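Local coordinates for protein RmpD (Hexulose-6-phosphate synthase) (Streptococcus mutans, PDB 3EXR) that probably works as an enzyme of the HUMPS family, built on a closed eight-stranded parallel beta/alpha (TIM) barrel and found in a two-chain assembly, at residues V161-I165 with G187-F191; M97-R101 with W130-I135; E47-R53 with N78-D84. All blocks are in the same frame, centred on the assembly; numbering follows the deposited sequence.

All three contacts lie in the outer layer of helices and loops of one eight-stranded parallel barrel and come along the chain in the order interaction 3, 2, 1. Each joins an outer helix to the chain that leads into the strand after next: helix 47-55 to the run before strand 85-89, helix 94-107 to the run before strand 137-141, helix 155-167 to the loop before strand 192-195. The centres of interactions 3 and 2 lie about 21 Å apart, of 2 and 1 about 20 Å, and of 3 and 1 about 29 Å, on opposite sides of the chain's centre. None touches another, so they tie successive beta-alpha units together at separate points round the barrel.

Interaction 1: V161-I165 with G187-F191; sequences VKKLI and GVDVF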
ATOM      1  N   VAL A 161      19.929 -10.841   0.400  1.00 10.17           N
ATOM      2  CA  VAL A 161      19.301 -11.732  -0.576  1.00 10.74           C
ATOM      3  C   VAL A 161      19.714 -13.167  -0.318  1.00 10.64           C
ATOM      4  O   VAL A 161      18.861 -14.051  -0.239  1.00 10.78           O
ATOM      5  CB  VAL A 161      19.568 -11.289  -2.022  1.00 10.33           C
ATOM      6  CG1 VAL A 161      19.047 -12.332  -3.011  1.00 11.30           C
ATOM      7  CG2 VAL A 161      18.936  -9.883  -2.263  1.00  9.92           C
ATOM      8  N   LYS A 162      21.016 -13.408  -0.177  1.00 11.90           N
ATOM      9  CA  LYS A 162      21.510 -14.753   0.068  1.00 12.16           C
ATOM     10  C   LYS A 162      20.921 -15.369   1.331  1.00 11.71           C
ATOM     11  O   LYS A 162      20.545 -16.543   1.327  1.00 12.75           O
ATOM     12  CB  LYS A 162      23.036 -14.750   0.149  1.00 12.11           C
ATOM     13  CG  LYS A 162      23.687 -14.585  -1.188  1.00 12.52           C
ATOM     14  CD  LYS A 162      25.117 -14.104  -1.047  1.00 13.65           C
ATOM     15  CE  LYS A 162      25.769 -13.869  -2.395  1.00 14.46           C
ATOM     16  NZ  LYS A 162      27.262 -13.545  -2.295  1.00 14.63           N
ATOM     17  N   LYS A 163      20.828 -14.570   2.386  1.00 10.80           N
ATOM     18  CA  LYS A 163      20.321 -15.067   3.666  1.00 11.62           C
ATOM     19  C   LYS A 163      18.845 -15.424   3.598  1.00 11.78           C
ATOM     20  O   LYS A 163      18.420 -16.427   4.164  1.00 11.86           O
ATOM     21  CB  LYS A 163      20.589 -14.064   4.782  1.00 12.36           C
ATOM     22  CG  LYS A 163      20.086 -14.507   6.183  1.00 14.82           C
ATOM     23  CD  LYS A 163      20.711 -15.824   6.661  1.00 21.14           C
ATOM     24  CE  LYS A 163      21.101 -15.779   8.152  1.00 24.28           C
ATOM     25  NZ  LYS A 163      19.957 -15.655   9.096  1.00 26.16           N
ATOM     26  N   LEU A 164      18.051 -14.599   2.920  1.00 11.09           N
ATOM     27  CA  LEU A 164      16.637 -14.919   2.745  1.00 10.61           C
ATOM     28  C   LEU A 164      16.423 -16.206   1.954  1.00 10.65           C
ATOM     29  O   LEU A 164      15.557 -17.012   2.280  1.00 10.54           O
ATOM     30  CB  LEU A 164      15.903 -13.760   2.084  1.00 10.97           C
ATOM     31  CG  LEU A 164      15.749 -12.475   2.856  1.00 11.13           C
ATOM     32  CD1 LEU A 164      15.280 -11.401   1.896  1.00 11.34           C
ATOM     33  CD2 LEU A 164      14.758 -12.623   4.036  1.00 10.74           C
ATOM     34  N   ILE A 165      17.248 -16.413   0.929  1.00 11.16           N
ATOM     35  CA  ILE A 165      17.177 -17.620   0.112  1.00 12.12           C
ATOM     36  C   ILE A 165      17.501 -18.829   1.007  1.00 12.97           C
ATOM     37  O   ILE A 165      16.801 -19.844   0.973  1.00 13.01           O
ATOM     38  CB  ILE A 165      18.152 -17.541  -1.103  1.00 12.25           C
ATOM     39  CG1 ILE A 165      17.627 -16.534  -2.138  1.00 12.01           C
ATOM     40  CG2 ILE A 165      18.361 -18.925  -1.728  1.00 12.32           C
ATOM     41  CD1 ILE A 165      18.613 -16.121  -3.240  1.00 11.55           C
ATOM     42  N   GLY A 187      25.730 -17.307  -9.373  1.00 14.71           N
ATOM     43  CA  GLY A 187      25.744 -18.126  -8.171  1.00 15.25           C
ATOM     44  C   GLY A 187      24.697 -17.800  -7.115  1.00 15.07           C
ATOM     45  O   GLY A 187      24.681 -18.434  -6.052  1.00 16.02           O
ATOM     46  N   VAL A 188      23.833 -16.822  -7.385  1.00 14.23           N
ATOM     47  CA  VAL A 188      22.733 -16.482  -6.463  1.00 13.13           C
ATOM     48  C   VAL A 188      21.433 -17.029  -7.060  1.00 12.39           C
ATOM     49  O   VAL A 188      21.108 -16.725  -8.194  1.00 11.83           O
ATOM     50  CB  VAL A 188      22.632 -14.936  -6.220  1.00 13.21           C
ATOM     51  CG1 VAL A 188      21.578 -14.580  -5.165  1.00 13.96           C
ATOM     52  CG2 VAL A 188      23.991 -14.377  -5.797  1.00 13.50           C
ATOM     53  N   ASP A 189      20.735 -17.858  -6.296  1.00 12.99           N
ATOM     54  CA  ASP A 189      19.525 -18.567  -6.718  1.00 13.47           C
ATOM     55  C   ASP A 189      18.280 -17.647  -6.700  1.00 13.23           C
ATOM     56  O   ASP A 189      17.297 -17.908  -6.015  1.00 13.72           O
ATOM     57  CB  ASP A 189      19.337 -19.769  -5.781  1.00 14.47           C
ATOM     58  CG  ASP A 189      18.224 -20.697  -6.209  1.00 17.43           C
ATOM     59  OD1 ASP A 189      18.044 -20.904  -7.423  1.00 20.65           O
ATOM     60  OD2 ASP A 189      17.509 -21.274  -5.350  1.00 20.43           O
ATOM     61  N   VAL A 190      18.364 -16.577  -7.470  1.00 12.32           N
ATOM     62  CA  VAL A 190      17.281 -15.586  -7.587  1.00 11.07           C
ATOM     63  C   VAL A 190      16.069 -16.269  -8.215  1.00 11.01           C
ATOM     64  O   VAL A 190      16.192 -16.949  -9.234  1.00 10.73           O
ATOM     65  CB  VAL A 190      17.713 -14.379  -8.468  1.00 11.24           C
ATOM     66  CG1 VAL A 190      16.533 -13.454  -8.781  1.00 10.87           C
ATOM     67  CG2 VAL A 190      18.848 -13.603  -7.814  1.00 11.54           C
ATOM     68  N   PHE A 191      14.889 -16.050  -7.636  1.00  9.78           N
ATOM     69  CA  PHE A 191      13.651 -16.669  -8.137  1.00  9.44           C
ATOM     70  C   PHE A 191      13.083 -15.923  -9.340  1.00  9.86           C
ATOM     71  O   PHE A 191      12.683 -16.538 -10.318  1.00  9.26           O
ATOM     72  CB  PHE A 191      12.609 -16.760  -7.007  1.00  9.31           C
ATOM     73  CG  PHE A 191      11.228 -17.172  -7.468  1.00  9.37           C
ATOM     74  CD1 PHE A 191      10.995 -18.447  -7.983  1.00 10.59           C
ATOM     75  CD2 PHE A 191      10.156 -16.301  -7.347  1.00  8.65           C
ATOM     76  CE1 PHE A 191       9.746 -18.833  -8.394  1.00 10.60           C
ATOM     77  CE2 PHE A 191       8.876 -16.705  -7.754  1.00 10.66           C
ATOM     78  CZ  PHE A 191       8.683 -17.969  -8.278  1.00 11.62           C
TER
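One turn of helix, closed by I165 N to V161 O at 3.1 Å, faces a stretch of loop. That segment starts at G187 (phi 77°), within the loop between strands 170-174 and 192-195; V188 is extended, and D189 sits at the centre of an inverse gamma turn, marked by a weak bond of 2.8 Å from V190 N to V188 O. The alpha carbons come closest at K162 and V188, 6.9 Å between CA atoms, and at I165 and D189, 7.3 Å. No hydrogen bond crosses; the contact is van der Waals packing, mainly of apolar side chains, burying 216 Å² in all.

V188 is the centre of the packing, its CA-to-CB bond directed at the helix. Its CG1 lies 4.0 Å from V161 CG1 and 3.9 Å from I165 CD1, so it sits against two residues one turn apart. K162 adds the aliphatic part of its chain, with CE 3.9 Å from V188 CG2, while its ammonium group stays at the exposed margin. I165 covers the gamma turn: its CD1 is 3.6 Å from D189 O, and its CG2 is 4.3 Å from D189 CB.

The helix belongs to 155-167 of the barrel's outer layer. V161, L164 and I165 pack on V171 of strand 170-174, and V161 also meets Y140 of strand 137-141. On the loop side, V188 O accepts a hydrogen bond from W220 NE1 in the C-terminal helix 205-220, V190 touches V173, and F191 bonds through its backbone to V171 and N7 as the chain enters strand 192-195.

Interaction 2: M97-R101 with W130-I135; sequences MKAAR and WLDAGI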
ATOM      1  N   MET A  97      -1.625 -11.208   6.843  1.00 11.55           N
ATOM      2  CA  MET A  97      -0.963 -12.010   5.793  1.00 12.13           C
ATOM      3  C   MET A  97      -1.589 -13.401   5.641  1.00 12.22           C
ATOM      4  O   MET A  97      -1.797 -13.865   4.524  1.00 11.92           O
ATOM      5  CB  MET A  97       0.536 -12.149   6.035  1.00 12.47           C
ATOM      6  CG  MET A  97       1.324 -10.849   5.917  1.00 12.08           C
ATOM      7  SD  MET A  97       3.057 -11.229   6.064  1.00 13.81           S
ATOM      8  CE  MET A  97       3.828  -9.604   5.863  1.00 11.94           C
ATOM      9  N   LYS A  98      -1.917 -14.049   6.757  1.00 12.53           N
ATOM     10  CA  LYS A  98      -2.600 -15.353   6.684  1.00 13.65           C
ATOM     11  C   LYS A  98      -3.972 -15.230   6.035  1.00 12.59           C
ATOM     12  O   LYS A  98      -4.355 -16.082   5.225  1.00 12.41           O
ATOM     13  CB  LYS A  98      -2.768 -15.980   8.071  1.00 13.80           C
ATOM     14  CG  LYS A  98      -1.569 -16.699   8.599  1.00 19.04           C
ATOM     15  CD  LYS A  98      -1.965 -17.488   9.873  1.00 23.23           C
ATOM     16  CE  LYS A  98      -0.736 -18.179  10.514  1.00 26.52           C
ATOM     17  NZ  LYS A  98      -0.770 -18.181  12.036  1.00 27.91           N
ATOM     18  N   ALA A  99      -4.724 -14.186   6.376  1.00 11.64           N
ATOM     19  CA  ALA A  99      -6.062 -14.032   5.792  1.00 11.05           C
ATOM     20  C   ALA A  99      -5.976 -13.834   4.278  1.00 11.36           C
ATOM     21  O   ALA A  99      -6.796 -14.360   3.527  1.00 11.53           O
ATOM     22  CB  ALA A  99      -6.816 -12.866   6.438  1.00 10.95           C
ATOM     23  N   ALA A 100      -4.948 -13.104   3.836  1.00 10.19           N
ATOM     24  CA  ALA A 100      -4.734 -12.838   2.422  1.00 10.40           C
ATOM     25  C   ALA A 100      -4.346 -14.131   1.724  1.00  9.74           C
ATOM     26  O   ALA A 100      -4.902 -14.464   0.673  1.00 10.27           O
ATOM     27  CB  ALA A 100      -3.654 -11.785   2.237  1.00  9.80           C
ATOM     28  N   ARG A 101      -3.433 -14.890   2.323  1.00  9.99           N
ATOM     29  CA  ARG A 101      -3.048 -16.185   1.745  1.00 10.82           C
ATOM     30  C   ARG A 101      -4.232 -17.139   1.626  1.00 11.55           C
ATOM     31  O   ARG A 101      -4.410 -17.782   0.586  1.00 12.70           O
ATOM     32  CB  ARG A 101      -1.928 -16.859   2.520  1.00 10.91           C
ATOM     33  CG  ARG A 101      -1.549 -18.190   1.918  1.00 11.12           C
ATOM     34  CD  ARG A 101      -0.324 -18.821   2.535  1.00 13.12           C
ATOM     35  NE  ARG A 101      -0.507 -19.170   3.930  1.00 15.61           N
ATOM     36  CZ  ARG A 101      -1.053 -20.302   4.368  1.00 19.95           C
ATOM     37  NH1 ARG A 101      -1.500 -21.216   3.505  1.00 18.40           N
ATOM     38  NH2 ARG A 101      -1.145 -20.522   5.687  1.00 19.38           N
ATOM     39  N   TRP A 130       6.847 -14.980   8.707  1.00 11.56           N
ATOM     40  CA  TRP A 130       6.162 -15.081   7.428  1.00 11.59           C
ATOM     41  C   TRP A 130       6.202 -16.531   6.937  1.00 11.87           C
ATOM     42  O   TRP A 130       5.178 -17.083   6.556  1.00 11.45           O
ATOM     43  CB  TRP A 130       6.749 -14.121   6.348  1.00 11.43           C
ATOM     44  CG  TRP A 130       6.893 -12.693   6.812  1.00 11.76           C
ATOM     45  CD1 TRP A 130       6.083 -12.025   7.678  1.00 14.00           C
ATOM     46  CD2 TRP A 130       7.921 -11.775   6.438  1.00 12.93           C
ATOM     47  NE1 TRP A 130       6.550 -10.750   7.881  1.00 14.52           N
ATOM     48  CE2 TRP A 130       7.692 -10.577   7.144  1.00 14.02           C
ATOM     49  CE3 TRP A 130       9.050 -11.862   5.600  1.00 13.04           C
ATOM     50  CZ2 TRP A 130       8.515  -9.455   7.008  1.00 15.00           C
ATOM     51  CZ3 TRP A 130       9.879 -10.755   5.491  1.00 13.62           C
ATOM     52  CH2 TRP A 130       9.607  -9.571   6.187  1.00 15.43           C
ATOM     53  N   LEU A 131       7.378 -17.160   6.998  1.00 12.16           N
ATOM     54  CA  LEU A 131       7.523 -18.552   6.553  1.00 13.56           C
ATOM     55  C   LEU A 131       6.584 -19.472   7.337  1.00 14.61           C
ATOM     56  O   LEU A 131       5.908 -20.329   6.763  1.00 14.90           O
ATOM     57  CB  LEU A 131       8.972 -19.033   6.730  1.00 13.40           C
ATOM     58  CG  LEU A 131      10.015 -18.403   5.797  1.00 13.45           C
ATOM     59  CD1 LEU A 131      11.417 -18.731   6.269  1.00 14.53           C
ATOM     60  CD2 LEU A 131       9.876 -18.818   4.332  1.00 12.09           C
ATOM     61  N   ASP A 132       6.547 -19.260   8.647  1.00 15.46           N
ATOM     62  CA  ASP A 132       5.717 -20.096   9.539  1.00 15.83           C
ATOM     63  C   ASP A 132       4.251 -19.939   9.217  1.00 15.85           C
ATOM     64  O   ASP A 132       3.469 -20.868   9.440  1.00 16.75           O
ATOM     65  CB  ASP A 132       5.943 -19.734  11.003  1.00 16.47           C
ATOM     66  CG  ASP A 132       7.317 -20.118  11.505  1.00 17.41           C
ATOM     67  OD1 ASP A 132       8.030 -20.894  10.830  1.00 17.96           O
ATOM     68  OD2 ASP A 132       7.706 -19.633  12.591  1.00 19.95           O
ATOM     69  N   ALA A 133       3.898 -18.750   8.699  1.00 14.64           N
ATOM     70  CA  ALA A 133       2.524 -18.432   8.281  1.00 14.41           C
ATOM     71  C   ALA A 133       2.210 -18.921   6.863  1.00 14.50           C
ATOM     72  O   ALA A 133       1.104 -18.673   6.358  1.00 14.79           O
ATOM     73  CB  ALA A 133       2.249 -16.918   8.410  1.00 14.25           C
ATOM     74  N   GLY A 134       3.164 -19.625   6.241  1.00 14.27           N
ATOM     75  CA  GLY A 134       3.026 -20.240   4.916  1.00 13.80           C
ATOM     76  C   GLY A 134       3.332 -19.321   3.744  1.00 12.85           C
ATOM     77  O   GLY A 134       2.975 -19.601   2.626  1.00 13.42           O
ATOM     78  N   ILE A 135       4.009 -18.222   4.025  1.00 12.80           N
ATOM     79  CA  ILE A 135       4.389 -17.249   3.011  1.00 13.20           C
ATOM     80  C   ILE A 135       5.903 -17.297   2.767  1.00 12.56           C
ATOM     81  O   ILE A 135       6.730 -17.018   3.656  1.00 13.10           O
ATOM     82  CB  ILE A 135       3.884 -15.850   3.420  1.00 13.65           C
ATOM     83  CG1 ILE A 135       2.338 -15.872   3.432  1.00 16.01           C
ATOM     84  CG2 ILE A 135       4.435 -14.744   2.477  1.00 13.38           C
ATOM     85  CD1 ILE A 135       1.673 -14.760   4.155  1.00 18.24           C
TER
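R101 supplies both hydrogen bonds of this contact: its NE and NH2 each lie 3.0 Å from A133 O, so this one carbonyl accepts two hydrogen bonds from the NE/NH2 edge of the guanidinium. NH1 turns elsewhere, to a salt bridge with E105 in the same helix. G134 CA lies over a face of the guanidinium, and R101 CD is 3.4 Å from G134 O. G134 leaves the helix with a positive phi of 85° in a Schellman motif, its N 2.9 Å from L131 O and I135 N 3.0 Å from W130 O. A beta carbon here would fall 2.7 Å from R101 CZ, a clash.

Beyond the arginine the contact is greasy. K98 CG rests 3.8 Å from A133 CB, and M97 CB is 3.4 Å from I135 CD1. M97 SD makes an oblique Met-aromatic contact with W130, 3.5 Å from its CD1, while the indole packs on V116 of strand 113-117. The chemistry is thus two charge-assisted hydrogen bonds beside a buried apolar patch: two neighbouring barrel helices join where the carbonyl of A133, just past the C-terminal end of helix 124-132, accepts hydrogen bonds from R101 and a bare glycine leaves it room.

Interaction 3: E47-R53 with N78-D84; sequences ELVEVLR and NAVRGAD
Build E47-R53 as regular alpha-helix, with R53 N 3.0 Å from V49 O. N78-D84 starts helical and leaves that conformation at G82 (phi 112°, psi 8°): a type I turn spans A79 to G82, and a Schellman motif closes with G82 N 3.0 Å from A79 O and A83 N 3.1 Å from N78 O. A beta carbon on G82 would lie 3.0 Å from R53 CG and jam against the preceding carbonyl, so glycine fits. Set the CA atoms of E50 and R81 4.7 Å apart; E50 CA then lies 3.2 Å from R81 O, a CA-H...O contact. V49 (chi1 t) puts CG1 3.6 Å from A83 N and 3.7 Å from R81 CB.

Helix 47-55 thus packs on the C-terminal end of the neighbouring outer helix 71-79 and on the turn leading into strand 85-89 of a TIM barrel.

R81 (m, m, t) lays its guanidinium face over E47 CA, with CZ 3.6 Å away. Its NH1 salt-bridges E50 OE1 (E50 t, t) at 2.8 Å and donates to water 1 at 3.0 Å, which donates a weak bond to E47 OE2 at 3.1 Å; NE goes to S46 OG. Water 2 donates to E50 OE1 (3.0 Å) and V80 O (3.3 Å). R53 (t, p, p) offers NH2 to G82 O at 2.9 Å and, in a salt bridge, to D84 OD2 (D84 chi1 m) at 2.8 Å; NE reaches G82 O at 3.3 Å, and NH1 binds K59 O. D84 OD2 also receives K111 NZ and I61 N; OD1 takes N108 ND2. N78 ND2 donates to V74 O.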
ATOM      1  N   GLU A  47      -9.708  -3.658 -12.335  1.00  8.31           N
ATOM      2  CA  GLU A  47     -10.137  -4.167 -13.630  1.00  8.99           C
ATOM      3  C   GLU A  47      -8.901  -4.451 -14.524  1.00  9.14           C
ATOM      4  O   GLU A  47      -8.898  -5.373 -15.315  1.00  9.15           O
ATOM      5  CB  GLU A  47     -11.179  -3.286 -14.316  1.00  9.14           C
ATOM      6  CG  GLU A  47     -11.700  -3.897 -15.615  1.00 10.39           C
ATOM      7  CD  GLU A  47     -12.859  -3.155 -16.256  1.00 11.59           C
ATOM      8  OE1 GLU A  47     -12.989  -1.924 -16.090  1.00 14.20           O
ATOM      9  OE2 GLU A  47     -13.616  -3.828 -16.989  1.00 14.28           O
ATOM     10  N   LEU A  48      -7.844  -3.679 -14.331  1.00  9.30           N
ATOM     11  CA  LEU A  48      -6.589  -3.910 -15.039  1.00  8.85           C
ATOM     12  C   LEU A  48      -6.128  -5.359 -14.899  1.00  8.50           C
ATOM     13  O   LEU A  48      -5.638  -5.963 -15.881  1.00  7.84           O
ATOM     14  CB  LEU A  48      -5.499  -2.955 -14.534  1.00  9.44           C
ATOM     15  CG  LEU A  48      -4.074  -3.171 -15.079  1.00 10.31           C
ATOM     16  CD1 LEU A  48      -4.006  -2.980 -16.571  1.00 12.51           C
ATOM     17  CD2 LEU A  48      -3.089  -2.245 -14.396  1.00 11.72           C
ATOM     18  N   VAL A  49      -6.273  -5.921 -13.700  1.00  8.97           N
ATOM     19  CA  VAL A  49      -5.828  -7.306 -13.477  1.00  8.43           C
ATOM     20  C   VAL A  49      -6.564  -8.258 -14.426  1.00  8.51           C
ATOM     21  O   VAL A  49      -5.975  -9.143 -15.025  1.00  8.13           O
ATOM     22  CB  VAL A  49      -6.031  -7.751 -12.004  1.00  8.31           C
ATOM     23  CG1 VAL A  49      -5.691  -9.215 -11.813  1.00  9.13           C
ATOM     24  CG2 VAL A  49      -5.177  -6.894 -11.075  1.00  9.42           C
ATOM     25  N   GLU A  50      -7.866  -8.052 -14.532  1.00  8.42           N
ATOM     26  CA  GLU A  50      -8.712  -8.854 -15.415  1.00  9.14           C
ATOM     27  C   GLU A  50      -8.375  -8.670 -16.916  1.00  9.33           C
ATOM     28  O   GLU A  50      -8.368  -9.631 -17.684  1.00 10.16           O
ATOM     29  CB  GLU A  50     -10.181  -8.543 -15.129  1.00  9.95           C
ATOM     30  CG  GLU A  50     -11.160  -9.493 -15.783  1.00 10.96           C
ATOM     31  CD  GLU A  50     -12.588  -9.385 -15.251  1.00 14.50           C
ATOM     32  OE1 GLU A  50     -12.784  -8.895 -14.134  1.00 16.25           O
ATOM     33  OE2 GLU A  50     -13.512  -9.846 -15.960  1.00 15.70           O
ATOM     34  N   VAL A  51      -8.074  -7.445 -17.313  1.00  9.09           N
ATOM     35  CA  VAL A  51      -7.668  -7.165 -18.692  1.00  8.13           C
ATOM     36  C   VAL A  51      -6.362  -7.911 -18.989  1.00  8.96           C
ATOM     37  O   VAL A  51      -6.242  -8.509 -20.047  1.00  9.21           O
ATOM     38  CB  VAL A  51      -7.513  -5.652 -18.940  1.00  8.33           C
ATOM     39  CG1 VAL A  51      -6.856  -5.360 -20.283  1.00  9.71           C
ATOM     40  CG2 VAL A  51      -8.884  -4.945 -18.818  1.00  8.04           C
ATOM     41  N   LEU A  52      -5.432  -7.877 -18.048  1.00  8.50           N
ATOM     42  CA  LEU A  52      -4.156  -8.555 -18.246  1.00  9.52           C
ATOM     43  C   LEU A  52      -4.360 -10.058 -18.354  1.00  9.66           C
ATOM     44  O   LEU A  52      -3.720 -10.699 -19.170  1.00 10.15           O
ATOM     45  CB  LEU A  52      -3.160  -8.224 -17.152  1.00  9.64           C
ATOM     46  CG  LEU A  52      -2.695  -6.779 -17.111  1.00 10.04           C
ATOM     47  CD1 LEU A  52      -1.901  -6.504 -15.861  1.00 11.40           C
ATOM     48  CD2 LEU A  52      -1.863  -6.440 -18.360  1.00 10.44           C
ATOM     49  N   ARG A  53      -5.256 -10.611 -17.534  1.00  9.40           N
ATOM     50  CA  ARG A  53      -5.560 -12.038 -17.576  1.00  9.35           C
ATOM     51  C   ARG A  53      -6.154 -12.452 -18.911  1.00 10.03           C
ATOM     52  O   ARG A  53      -5.811 -13.493 -19.442  1.00 10.18           O
ATOM     53  CB  ARG A  53      -6.452 -12.433 -16.413  1.00  9.06           C
ATOM     54  CG  ARG A  53      -6.948 -13.882 -16.421  1.00  8.14           C
ATOM     55  CD  ARG A  53      -5.868 -14.919 -16.557  1.00 10.13           C
ATOM     56  NE  ARG A  53      -5.148 -15.012 -15.299  1.00 11.35           N
ATOM     57  CZ  ARG A  53      -3.859 -15.290 -15.159  1.00 10.68           C
ATOM     58  NH1 ARG A  53      -3.098 -15.465 -16.223  1.00 11.17           N
ATOM     59  NH2 ARG A  53      -3.332 -15.334 -13.940  1.00 10.45           N
ATOM     60  N   ASN A  78      -8.662  -9.149  -5.737  1.00  8.96           N
ATOM     61  CA  ASN A  78      -7.740  -9.297  -6.856  1.00  9.05           C
ATOM     62  C   ASN A  78      -7.688 -10.707  -7.411  1.00  9.08           C
ATOM     63  O   ASN A  78      -7.456 -10.850  -8.596  1.00  9.26           O
ATOM     64  CB  ASN A  78      -6.352  -8.798  -6.477  1.00  8.12           C
ATOM     65  CG  ASN A  78      -6.312  -7.301  -6.366  1.00  9.83           C
ATOM     66  OD1 ASN A  78      -6.177  -6.607  -7.366  1.00 10.77           O
ATOM     67  ND2 ASN A  78      -6.490  -6.796  -5.152  1.00  9.07           N
ATOM     68  N   ALA A  79      -7.946 -11.722  -6.587  1.00  9.49           N
ATOM     69  CA  ALA A  79      -7.999 -13.117  -7.057  1.00  9.88           C
ATOM     70  C   ALA A  79      -9.196 -13.332  -7.979  1.00  9.74           C
ATOM     71  O   ALA A  79      -9.098 -14.049  -8.978  1.00 10.73           O
ATOM     72  CB  ALA A  79      -8.075 -14.076  -5.880  1.00 10.14           C
ATOM     73  N   VAL A  80     -10.336 -12.711  -7.676  1.00  9.62           N
ATOM     74  CA  VAL A  80     -11.488 -12.875  -8.563  1.00 10.35           C
ATOM     75  C   VAL A  80     -11.260 -12.217  -9.925  1.00  9.46           C
ATOM     76  O   VAL A  80     -11.886 -12.603 -10.895  1.00 11.03           O
ATOM     77  CB  VAL A  80     -12.810 -12.390  -7.928  1.00 10.91           C
ATOM     78  CG1 VAL A  80     -13.116 -13.164  -6.655  1.00 11.83           C
ATOM     79  CG2 VAL A  80     -12.796 -10.900  -7.683  1.00 13.51           C
ATOM     80  N   ARG A  81     -10.347 -11.237  -9.994  1.00  8.96           N
ATOM     81  CA  ARG A  81      -9.968 -10.572 -11.260  1.00  8.85           C
ATOM     82  C   ARG A  81      -8.997 -11.442 -12.059  1.00  9.17           C
ATOM     83  O   ARG A  81      -8.758 -11.185 -13.232  1.00 11.02           O
ATOM     84  CB  ARG A  81      -9.307  -9.216 -10.969  1.00  8.63           C
ATOM     85  CG  ARG A  81     -10.225  -8.120 -10.449  1.00  8.59           C
ATOM     86  CD  ARG A  81     -11.144  -7.617 -11.519  1.00  8.99           C
ATOM     87  NE  ARG A  81     -11.825  -6.393 -11.116  1.00 10.85           N
ATOM     88  CZ  ARG A  81     -12.786  -5.814 -11.828  1.00 12.76           C
ATOM     89  NH1 ARG A  81     -13.218  -6.375 -12.939  1.00 11.19           N
ATOM     90  NH2 ARG A  81     -13.328  -4.672 -11.420  1.00 11.50           N
ATOM     91  N   GLY A  82      -8.438 -12.448 -11.407  1.00  9.92           N
ATOM     92  CA  GLY A  82      -7.485 -13.369 -12.046  1.00 10.03           C
ATOM     93  C   GLY A  82      -6.022 -13.325 -11.579  1.00 10.32           C
ATOM     94  O   GLY A  82      -5.178 -13.982 -12.188  1.00 11.10           O
ATOM     95  N   ALA A  83      -5.698 -12.579 -10.516  1.00 10.19           N
ATOM     96  CA  ALA A  83      -4.322 -12.578 -10.013  1.00 10.34           C
ATOM     97  C   ALA A  83      -3.848 -13.938  -9.531  1.00 10.26           C
ATOM     98  O   ALA A  83      -4.617 -14.715  -8.924  1.00 10.22           O
ATOM     99  CB  ALA A  83      -4.139 -11.559  -8.884  1.00 10.64           C
ATOM    100  N   ASP A  84      -2.557 -14.199  -9.752  1.00  9.75           N
ATOM    101  CA  ASP A  84      -1.887 -15.348  -9.137  1.00  8.55           C
ATOM    102  C   ASP A  84      -1.191 -14.998  -7.825  1.00  8.56           C
ATOM    103  O   ASP A  84      -1.360 -15.689  -6.810  1.00  8.65           O
ATOM    104  CB  ASP A  84      -0.864 -15.919 -10.121  1.00  9.17           C
ATOM    105  CG  ASP A  84      -1.520 -16.493 -11.368  1.00  8.39           C
ATOM    106  OD1 ASP A  84      -2.479 -17.314 -11.252  1.00 10.43           O
ATOM    107  OD2 ASP A  84      -1.074 -16.152 -12.478  1.00 11.26           O
TER
HETATM  108  O   HOH W   1     -15.254  -5.604 -14.973  1.00 20.93           O
HETATM  109  O   HOH W   2     -14.009 -10.203 -11.673  1.00 27.01           O